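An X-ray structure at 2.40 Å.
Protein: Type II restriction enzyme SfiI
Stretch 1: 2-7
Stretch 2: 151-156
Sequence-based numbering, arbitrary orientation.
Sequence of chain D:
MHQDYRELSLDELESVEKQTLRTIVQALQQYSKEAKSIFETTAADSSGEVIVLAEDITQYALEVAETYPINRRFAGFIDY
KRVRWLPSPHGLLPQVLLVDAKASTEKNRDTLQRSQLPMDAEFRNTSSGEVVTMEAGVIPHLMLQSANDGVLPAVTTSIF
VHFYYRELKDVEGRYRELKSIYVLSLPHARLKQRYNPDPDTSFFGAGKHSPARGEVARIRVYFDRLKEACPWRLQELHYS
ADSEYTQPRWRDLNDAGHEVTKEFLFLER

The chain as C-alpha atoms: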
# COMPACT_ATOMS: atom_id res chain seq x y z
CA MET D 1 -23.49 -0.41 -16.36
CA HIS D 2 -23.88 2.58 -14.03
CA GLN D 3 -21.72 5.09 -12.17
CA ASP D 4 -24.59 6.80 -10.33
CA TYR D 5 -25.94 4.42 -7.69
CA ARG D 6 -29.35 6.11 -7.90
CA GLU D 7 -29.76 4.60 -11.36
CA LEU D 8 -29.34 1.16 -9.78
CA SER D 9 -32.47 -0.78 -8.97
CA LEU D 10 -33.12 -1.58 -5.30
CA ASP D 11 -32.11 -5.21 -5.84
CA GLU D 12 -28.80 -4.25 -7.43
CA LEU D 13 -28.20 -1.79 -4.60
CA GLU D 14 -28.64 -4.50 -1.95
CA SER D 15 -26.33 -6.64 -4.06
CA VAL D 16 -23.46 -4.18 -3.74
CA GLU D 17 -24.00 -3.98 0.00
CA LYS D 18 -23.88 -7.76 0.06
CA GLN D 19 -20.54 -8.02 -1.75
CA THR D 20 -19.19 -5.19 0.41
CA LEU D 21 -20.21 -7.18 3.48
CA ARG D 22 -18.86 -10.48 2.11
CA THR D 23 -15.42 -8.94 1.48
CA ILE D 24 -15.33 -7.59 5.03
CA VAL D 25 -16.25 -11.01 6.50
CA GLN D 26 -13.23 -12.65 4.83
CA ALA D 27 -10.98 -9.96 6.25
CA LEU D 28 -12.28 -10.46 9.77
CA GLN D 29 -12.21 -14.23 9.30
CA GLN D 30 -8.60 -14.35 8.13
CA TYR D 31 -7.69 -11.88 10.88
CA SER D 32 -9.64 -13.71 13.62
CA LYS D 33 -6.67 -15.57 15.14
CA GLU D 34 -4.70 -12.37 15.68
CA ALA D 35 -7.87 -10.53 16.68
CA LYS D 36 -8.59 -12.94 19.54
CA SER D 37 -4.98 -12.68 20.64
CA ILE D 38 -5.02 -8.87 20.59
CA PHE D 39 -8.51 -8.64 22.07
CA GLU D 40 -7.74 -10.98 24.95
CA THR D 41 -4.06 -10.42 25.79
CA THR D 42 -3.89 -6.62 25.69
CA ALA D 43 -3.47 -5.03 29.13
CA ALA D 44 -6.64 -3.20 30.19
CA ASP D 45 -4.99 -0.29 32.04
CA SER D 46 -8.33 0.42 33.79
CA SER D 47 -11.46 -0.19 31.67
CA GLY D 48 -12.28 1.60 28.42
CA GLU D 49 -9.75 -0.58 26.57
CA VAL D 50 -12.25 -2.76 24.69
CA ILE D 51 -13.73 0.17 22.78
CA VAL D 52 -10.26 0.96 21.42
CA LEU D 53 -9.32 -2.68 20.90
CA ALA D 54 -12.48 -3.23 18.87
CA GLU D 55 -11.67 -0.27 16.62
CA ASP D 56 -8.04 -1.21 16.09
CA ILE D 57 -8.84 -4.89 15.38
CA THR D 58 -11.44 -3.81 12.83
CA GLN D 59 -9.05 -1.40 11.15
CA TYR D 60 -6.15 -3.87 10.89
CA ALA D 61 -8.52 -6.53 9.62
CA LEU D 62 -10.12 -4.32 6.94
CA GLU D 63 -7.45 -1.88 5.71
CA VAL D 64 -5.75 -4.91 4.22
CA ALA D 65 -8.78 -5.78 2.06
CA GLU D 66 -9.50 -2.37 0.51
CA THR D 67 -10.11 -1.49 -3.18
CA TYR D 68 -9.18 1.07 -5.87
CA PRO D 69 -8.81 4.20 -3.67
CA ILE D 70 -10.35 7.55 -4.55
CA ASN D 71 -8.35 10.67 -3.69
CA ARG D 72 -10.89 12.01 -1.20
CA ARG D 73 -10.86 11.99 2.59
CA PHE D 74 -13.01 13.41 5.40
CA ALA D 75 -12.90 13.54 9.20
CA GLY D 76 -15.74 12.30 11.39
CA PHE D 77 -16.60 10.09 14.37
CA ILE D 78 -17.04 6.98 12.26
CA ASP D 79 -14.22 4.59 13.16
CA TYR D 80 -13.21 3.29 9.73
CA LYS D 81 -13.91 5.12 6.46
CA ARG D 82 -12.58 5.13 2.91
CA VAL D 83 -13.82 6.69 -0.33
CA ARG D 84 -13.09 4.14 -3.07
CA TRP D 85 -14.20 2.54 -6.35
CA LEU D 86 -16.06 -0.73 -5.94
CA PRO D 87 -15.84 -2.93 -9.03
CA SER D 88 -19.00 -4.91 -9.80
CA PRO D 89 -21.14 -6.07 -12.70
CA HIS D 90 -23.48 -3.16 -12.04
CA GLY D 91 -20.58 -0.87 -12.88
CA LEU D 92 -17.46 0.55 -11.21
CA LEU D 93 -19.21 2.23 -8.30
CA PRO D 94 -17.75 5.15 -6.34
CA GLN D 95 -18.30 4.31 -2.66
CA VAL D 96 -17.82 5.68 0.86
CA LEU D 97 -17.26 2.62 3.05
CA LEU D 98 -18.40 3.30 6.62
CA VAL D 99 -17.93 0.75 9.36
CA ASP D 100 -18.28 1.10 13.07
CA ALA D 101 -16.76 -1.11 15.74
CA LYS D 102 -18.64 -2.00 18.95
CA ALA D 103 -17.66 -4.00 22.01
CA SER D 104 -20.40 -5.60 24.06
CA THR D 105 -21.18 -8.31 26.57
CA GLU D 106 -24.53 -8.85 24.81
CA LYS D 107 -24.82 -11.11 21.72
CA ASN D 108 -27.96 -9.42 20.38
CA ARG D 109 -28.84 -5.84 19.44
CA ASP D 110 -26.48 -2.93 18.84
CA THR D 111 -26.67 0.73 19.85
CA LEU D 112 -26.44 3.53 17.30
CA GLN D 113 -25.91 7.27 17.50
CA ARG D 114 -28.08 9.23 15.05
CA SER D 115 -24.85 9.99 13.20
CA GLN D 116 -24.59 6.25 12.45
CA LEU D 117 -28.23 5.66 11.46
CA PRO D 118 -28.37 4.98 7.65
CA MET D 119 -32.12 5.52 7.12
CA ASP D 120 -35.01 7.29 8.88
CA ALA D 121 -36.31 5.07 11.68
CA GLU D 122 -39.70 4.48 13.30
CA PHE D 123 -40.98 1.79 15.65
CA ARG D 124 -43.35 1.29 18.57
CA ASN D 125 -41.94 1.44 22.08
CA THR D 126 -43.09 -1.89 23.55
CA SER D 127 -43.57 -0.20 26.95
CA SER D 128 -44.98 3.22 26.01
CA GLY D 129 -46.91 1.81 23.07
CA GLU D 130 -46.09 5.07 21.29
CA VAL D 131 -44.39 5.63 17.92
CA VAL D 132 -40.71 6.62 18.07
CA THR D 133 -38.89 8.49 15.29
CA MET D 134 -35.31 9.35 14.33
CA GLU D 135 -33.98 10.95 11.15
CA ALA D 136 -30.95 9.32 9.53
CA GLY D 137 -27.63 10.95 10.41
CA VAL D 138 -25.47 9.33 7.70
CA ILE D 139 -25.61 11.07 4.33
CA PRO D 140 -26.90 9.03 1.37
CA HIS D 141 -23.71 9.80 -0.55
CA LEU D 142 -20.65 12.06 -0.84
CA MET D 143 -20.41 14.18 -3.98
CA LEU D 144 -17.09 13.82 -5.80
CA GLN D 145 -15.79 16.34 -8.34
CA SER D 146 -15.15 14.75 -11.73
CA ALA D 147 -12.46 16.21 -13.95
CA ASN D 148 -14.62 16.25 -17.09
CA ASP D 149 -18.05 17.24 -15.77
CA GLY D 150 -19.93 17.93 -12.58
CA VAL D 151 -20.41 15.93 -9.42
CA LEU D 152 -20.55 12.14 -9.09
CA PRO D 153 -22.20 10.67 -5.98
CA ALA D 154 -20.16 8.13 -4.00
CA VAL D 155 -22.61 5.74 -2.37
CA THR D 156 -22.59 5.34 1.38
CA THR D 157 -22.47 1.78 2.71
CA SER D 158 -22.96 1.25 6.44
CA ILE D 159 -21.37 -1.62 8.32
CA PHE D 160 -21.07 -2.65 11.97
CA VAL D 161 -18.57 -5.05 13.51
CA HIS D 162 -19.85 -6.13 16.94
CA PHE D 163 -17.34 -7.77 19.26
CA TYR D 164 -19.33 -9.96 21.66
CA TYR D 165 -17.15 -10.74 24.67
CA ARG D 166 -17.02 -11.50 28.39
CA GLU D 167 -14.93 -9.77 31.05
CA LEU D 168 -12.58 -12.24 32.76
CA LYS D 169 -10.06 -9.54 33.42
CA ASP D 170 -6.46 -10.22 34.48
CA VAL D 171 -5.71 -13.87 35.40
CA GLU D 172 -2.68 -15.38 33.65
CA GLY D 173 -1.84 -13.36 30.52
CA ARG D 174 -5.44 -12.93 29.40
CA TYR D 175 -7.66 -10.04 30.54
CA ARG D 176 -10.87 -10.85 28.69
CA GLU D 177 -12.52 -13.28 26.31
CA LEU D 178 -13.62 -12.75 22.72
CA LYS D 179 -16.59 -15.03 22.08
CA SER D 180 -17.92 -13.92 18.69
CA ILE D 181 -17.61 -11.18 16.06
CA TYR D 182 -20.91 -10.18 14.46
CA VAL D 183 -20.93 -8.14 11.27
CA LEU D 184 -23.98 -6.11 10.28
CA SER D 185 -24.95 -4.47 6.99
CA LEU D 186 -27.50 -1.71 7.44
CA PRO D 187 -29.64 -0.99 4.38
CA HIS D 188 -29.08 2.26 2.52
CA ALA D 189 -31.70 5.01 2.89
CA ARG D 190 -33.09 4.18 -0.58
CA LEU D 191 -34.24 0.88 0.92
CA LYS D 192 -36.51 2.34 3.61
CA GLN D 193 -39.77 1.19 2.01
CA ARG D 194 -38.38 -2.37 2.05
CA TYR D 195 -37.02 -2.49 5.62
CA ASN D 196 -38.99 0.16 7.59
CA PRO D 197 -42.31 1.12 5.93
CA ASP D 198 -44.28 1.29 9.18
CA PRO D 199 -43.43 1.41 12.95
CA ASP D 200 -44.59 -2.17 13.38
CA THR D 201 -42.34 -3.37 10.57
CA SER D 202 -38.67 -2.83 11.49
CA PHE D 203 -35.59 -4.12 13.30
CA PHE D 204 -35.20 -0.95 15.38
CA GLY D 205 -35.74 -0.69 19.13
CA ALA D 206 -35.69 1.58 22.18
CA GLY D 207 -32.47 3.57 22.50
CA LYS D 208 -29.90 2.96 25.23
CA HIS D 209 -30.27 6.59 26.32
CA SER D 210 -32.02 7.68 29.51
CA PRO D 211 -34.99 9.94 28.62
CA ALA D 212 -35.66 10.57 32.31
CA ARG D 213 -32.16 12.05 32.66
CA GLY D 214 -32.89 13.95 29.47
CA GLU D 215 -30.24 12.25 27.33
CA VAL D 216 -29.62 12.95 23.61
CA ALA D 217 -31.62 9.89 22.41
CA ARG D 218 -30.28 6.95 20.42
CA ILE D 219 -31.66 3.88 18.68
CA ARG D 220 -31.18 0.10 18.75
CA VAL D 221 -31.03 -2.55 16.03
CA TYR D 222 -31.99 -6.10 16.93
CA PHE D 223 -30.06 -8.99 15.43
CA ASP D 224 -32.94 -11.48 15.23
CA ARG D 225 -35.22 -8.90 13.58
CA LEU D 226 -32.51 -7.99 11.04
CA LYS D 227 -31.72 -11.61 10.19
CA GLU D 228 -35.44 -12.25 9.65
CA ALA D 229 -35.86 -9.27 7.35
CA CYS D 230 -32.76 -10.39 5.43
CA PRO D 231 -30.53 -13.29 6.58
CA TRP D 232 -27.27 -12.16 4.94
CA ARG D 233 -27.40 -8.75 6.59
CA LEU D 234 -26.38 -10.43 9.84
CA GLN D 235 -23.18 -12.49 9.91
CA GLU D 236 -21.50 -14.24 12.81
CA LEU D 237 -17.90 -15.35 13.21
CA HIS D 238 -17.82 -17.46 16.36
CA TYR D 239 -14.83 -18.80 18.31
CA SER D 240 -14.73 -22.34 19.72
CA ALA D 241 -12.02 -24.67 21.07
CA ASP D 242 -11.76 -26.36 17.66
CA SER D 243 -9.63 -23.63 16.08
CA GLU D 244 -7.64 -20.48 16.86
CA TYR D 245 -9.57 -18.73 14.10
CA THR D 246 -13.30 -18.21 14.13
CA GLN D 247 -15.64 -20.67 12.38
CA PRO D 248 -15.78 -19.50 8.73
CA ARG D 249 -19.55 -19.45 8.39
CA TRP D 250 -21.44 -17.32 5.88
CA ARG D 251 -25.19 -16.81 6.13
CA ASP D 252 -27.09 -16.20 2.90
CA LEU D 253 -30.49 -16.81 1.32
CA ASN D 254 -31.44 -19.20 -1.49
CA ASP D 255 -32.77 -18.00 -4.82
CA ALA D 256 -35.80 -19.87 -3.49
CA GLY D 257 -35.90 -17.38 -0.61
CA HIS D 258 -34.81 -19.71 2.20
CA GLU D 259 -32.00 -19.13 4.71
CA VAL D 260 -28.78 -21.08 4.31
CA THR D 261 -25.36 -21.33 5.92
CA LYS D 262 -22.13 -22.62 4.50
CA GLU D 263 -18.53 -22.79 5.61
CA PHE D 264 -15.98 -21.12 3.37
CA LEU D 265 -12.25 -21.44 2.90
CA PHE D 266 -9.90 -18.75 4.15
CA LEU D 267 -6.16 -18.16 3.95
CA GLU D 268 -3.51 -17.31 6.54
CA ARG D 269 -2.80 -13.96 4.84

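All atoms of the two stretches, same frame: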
# COMPACT_ATOMS: atom_id res chain seq x y z
N HIS D 2 -23.67 1.25 -14.59
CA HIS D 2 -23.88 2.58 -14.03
C HIS D 2 -22.73 3.11 -13.19
O HIS D 2 -21.88 2.35 -12.72
CB HIS D 2 -25.14 2.58 -13.16
CG HIS D 2 -26.36 2.07 -13.85
ND1 HIS D 2 -27.01 2.78 -14.82
CD2 HIS D 2 -27.04 0.91 -13.70
CE1 HIS D 2 -28.05 2.09 -15.25
NE2 HIS D 2 -28.09 0.95 -14.59
N GLN D 3 -22.71 4.43 -13.01
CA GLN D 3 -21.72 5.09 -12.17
C GLN D 3 -22.49 5.74 -11.02
O GLN D 3 -21.99 5.86 -9.90
CB GLN D 3 -20.95 6.18 -12.93
CG GLN D 3 -19.90 5.68 -13.92
CD GLN D 3 -18.95 6.79 -14.33
OE1 GLN D 3 -19.37 7.84 -14.82
NE2 GLN D 3 -17.65 6.57 -14.14
N ASP D 4 -23.72 6.16 -11.31
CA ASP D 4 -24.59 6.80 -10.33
C ASP D 4 -25.44 5.70 -9.67
O ASP D 4 -26.29 5.10 -10.30
CB ASP D 4 -25.52 7.80 -11.03
CG ASP D 4 -26.21 8.74 -10.07
OD1 ASP D 4 -26.77 8.26 -9.06
OD2 ASP D 4 -26.20 9.95 -10.34
N TYR D 5 -25.20 5.46 -8.39
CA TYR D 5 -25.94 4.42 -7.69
C TYR D 5 -27.46 4.62 -7.72
O TYR D 5 -28.21 3.65 -7.63
CB TYR D 5 -25.45 4.34 -6.25
CG TYR D 5 -26.07 5.35 -5.33
CD1 TYR D 5 -27.17 5.01 -4.53
CD2 TYR D 5 -25.59 6.66 -5.27
CE1 TYR D 5 -27.75 5.94 -3.68
CE2 TYR D 5 -26.17 7.60 -4.43
CZ TYR D 5 -27.26 7.23 -3.64
OH TYR D 5 -27.85 8.15 -2.82
N ARG D 6 -27.92 5.86 -7.85
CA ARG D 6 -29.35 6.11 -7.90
C ARG D 6 -30.00 5.45 -9.11
O ARG D 6 -31.18 5.13 -9.09
CB ARG D 6 -29.63 7.62 -7.88
CG ARG D 6 -29.31 8.27 -6.53
CD ARG D 6 -29.23 9.79 -6.60
NE ARG D 6 -28.26 10.24 -7.58
CZ ARG D 6 -27.88 11.50 -7.73
NH1 ARG D 6 -28.38 12.45 -6.94
NH2 ARG D 6 -27.00 11.82 -8.67
N GLU D 7 -29.23 5.24 -10.17
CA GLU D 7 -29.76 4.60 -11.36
C GLU D 7 -29.81 3.09 -11.17
O GLU D 7 -30.27 2.36 -12.05
CB GLU D 7 -28.91 4.91 -12.57
CG GLU D 7 -28.63 6.36 -12.79
CD GLU D 7 -27.89 6.58 -14.07
OE1 GLU D 7 -27.10 5.69 -14.46
OE2 GLU D 7 -28.09 7.65 -14.69
N VAL D 151 -20.58 16.83 -10.54
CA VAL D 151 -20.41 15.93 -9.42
C VAL D 151 -20.87 14.50 -9.70
O VAL D 151 -21.75 14.26 -10.52
CB VAL D 151 -21.15 16.47 -8.18
CG1 VAL D 151 -20.52 17.78 -7.77
CG2 VAL D 151 -22.63 16.69 -8.50
N LEU D 152 -20.25 13.56 -8.99
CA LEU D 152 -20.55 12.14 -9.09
C LEU D 152 -20.75 11.64 -7.67
O LEU D 152 -19.83 11.67 -6.86
CB LEU D 152 -19.37 11.41 -9.73
CG LEU D 152 -19.45 9.88 -9.77
CD1 LEU D 152 -20.59 9.46 -10.69
CD2 LEU D 152 -18.13 9.32 -10.27
N PRO D 153 -21.95 11.16 -7.34
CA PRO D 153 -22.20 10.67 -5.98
C PRO D 153 -21.52 9.35 -5.62
O PRO D 153 -21.60 8.37 -6.36
CB PRO D 153 -23.72 10.56 -5.94
CG PRO D 153 -24.04 10.14 -7.35
CD PRO D 153 -23.15 11.03 -8.19
N ALA D 154 -20.83 9.34 -4.48
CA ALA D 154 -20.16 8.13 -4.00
C ALA D 154 -21.08 7.53 -2.94
O ALA D 154 -21.24 8.09 -1.85
CB ALA D 154 -18.80 8.47 -3.39
N VAL D 155 -21.69 6.40 -3.28
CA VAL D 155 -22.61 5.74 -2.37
C VAL D 155 -22.06 5.41 -1.00
O VAL D 155 -20.91 4.97 -0.85
CB VAL D 155 -23.12 4.42 -2.94
CG1 VAL D 155 -24.59 4.23 -2.55
CG2 VAL D 155 -22.90 4.38 -4.43
N THR D 156 -22.91 5.61 -0.00
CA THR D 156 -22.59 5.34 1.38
C THR D 156 -23.03 3.93 1.72
O THR D 156 -24.16 3.54 1.42
CB THR D 156 -23.34 6.36 2.30
OG1 THR D 156 -22.43 7.39 2.71
CG2 THR D 156 -23.94 5.68 3.52
O HOH W 1 -22.82 6.20 -7.55

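Residues 2-7 near the amino terminus lie against the strand 151-156; touching residues are at least 147 positions apart in sequence. The terminal segment begins as a loop and turns into a short 3-10 segment at residues 5-7, closed by a backbone hydrogen bond from Glu7 N to Asp4 O (2.9 Å). Its touching part runs at 63° to the strand, and Asp4 and Tyr5 come nearest Pro153 and Val155, with CA-CA distances of 6.3 and 6.4 Å. No direct hydrogen bond joins the two stretches. Instead a single water connects their backbones: it donates to Gln3 O (2.5 Å) and to Pro153 O (2.8 Å) and accepts from Tyr5 N (2.6 Å). Two carbonyls that lie 4.4 Å apart, Gln3 O and Pro153 O, are thus both satisfied by one molecule.

The two stretches bury 339 Å² between them, both sides summed, and the side-chain contact is mainly apolar. Along the strand, Pro153 and Val155 point toward the terminal segment while the intervening Ala154 points away, as expected from strand alternation. Tyr5 meets both. Val155 CG1 sits over one face of its ring, 3.5 Å from the centroid and 22° off the normal, a CH-pi contact; Val155 CG2 approaches Tyr5 CB to 3.1 Å, a very tight packing distance. Pro153 CB lies at the ring edge, 4.1 Å from Tyr5 CE2. Leu152 extends the apolar surface, its CD1 reaching 4.0 Å from Gln3 CB.

Pro153 also packs against a charged pair. Arg6 NH2 forms a salt bridge with Asp4 OD2 (2.6 Å), while Asp4 OD1 accepts hydrogen bonds from both Arg6 NE and Arg6 N (each 2.9 Å). With the carboxylate and guanidinium so engaged, Pro153 CB lies over one face of the guanidinium, and Pro153 CG is 3.7 Å from both Asp4 OD2 and Arg6 NH2.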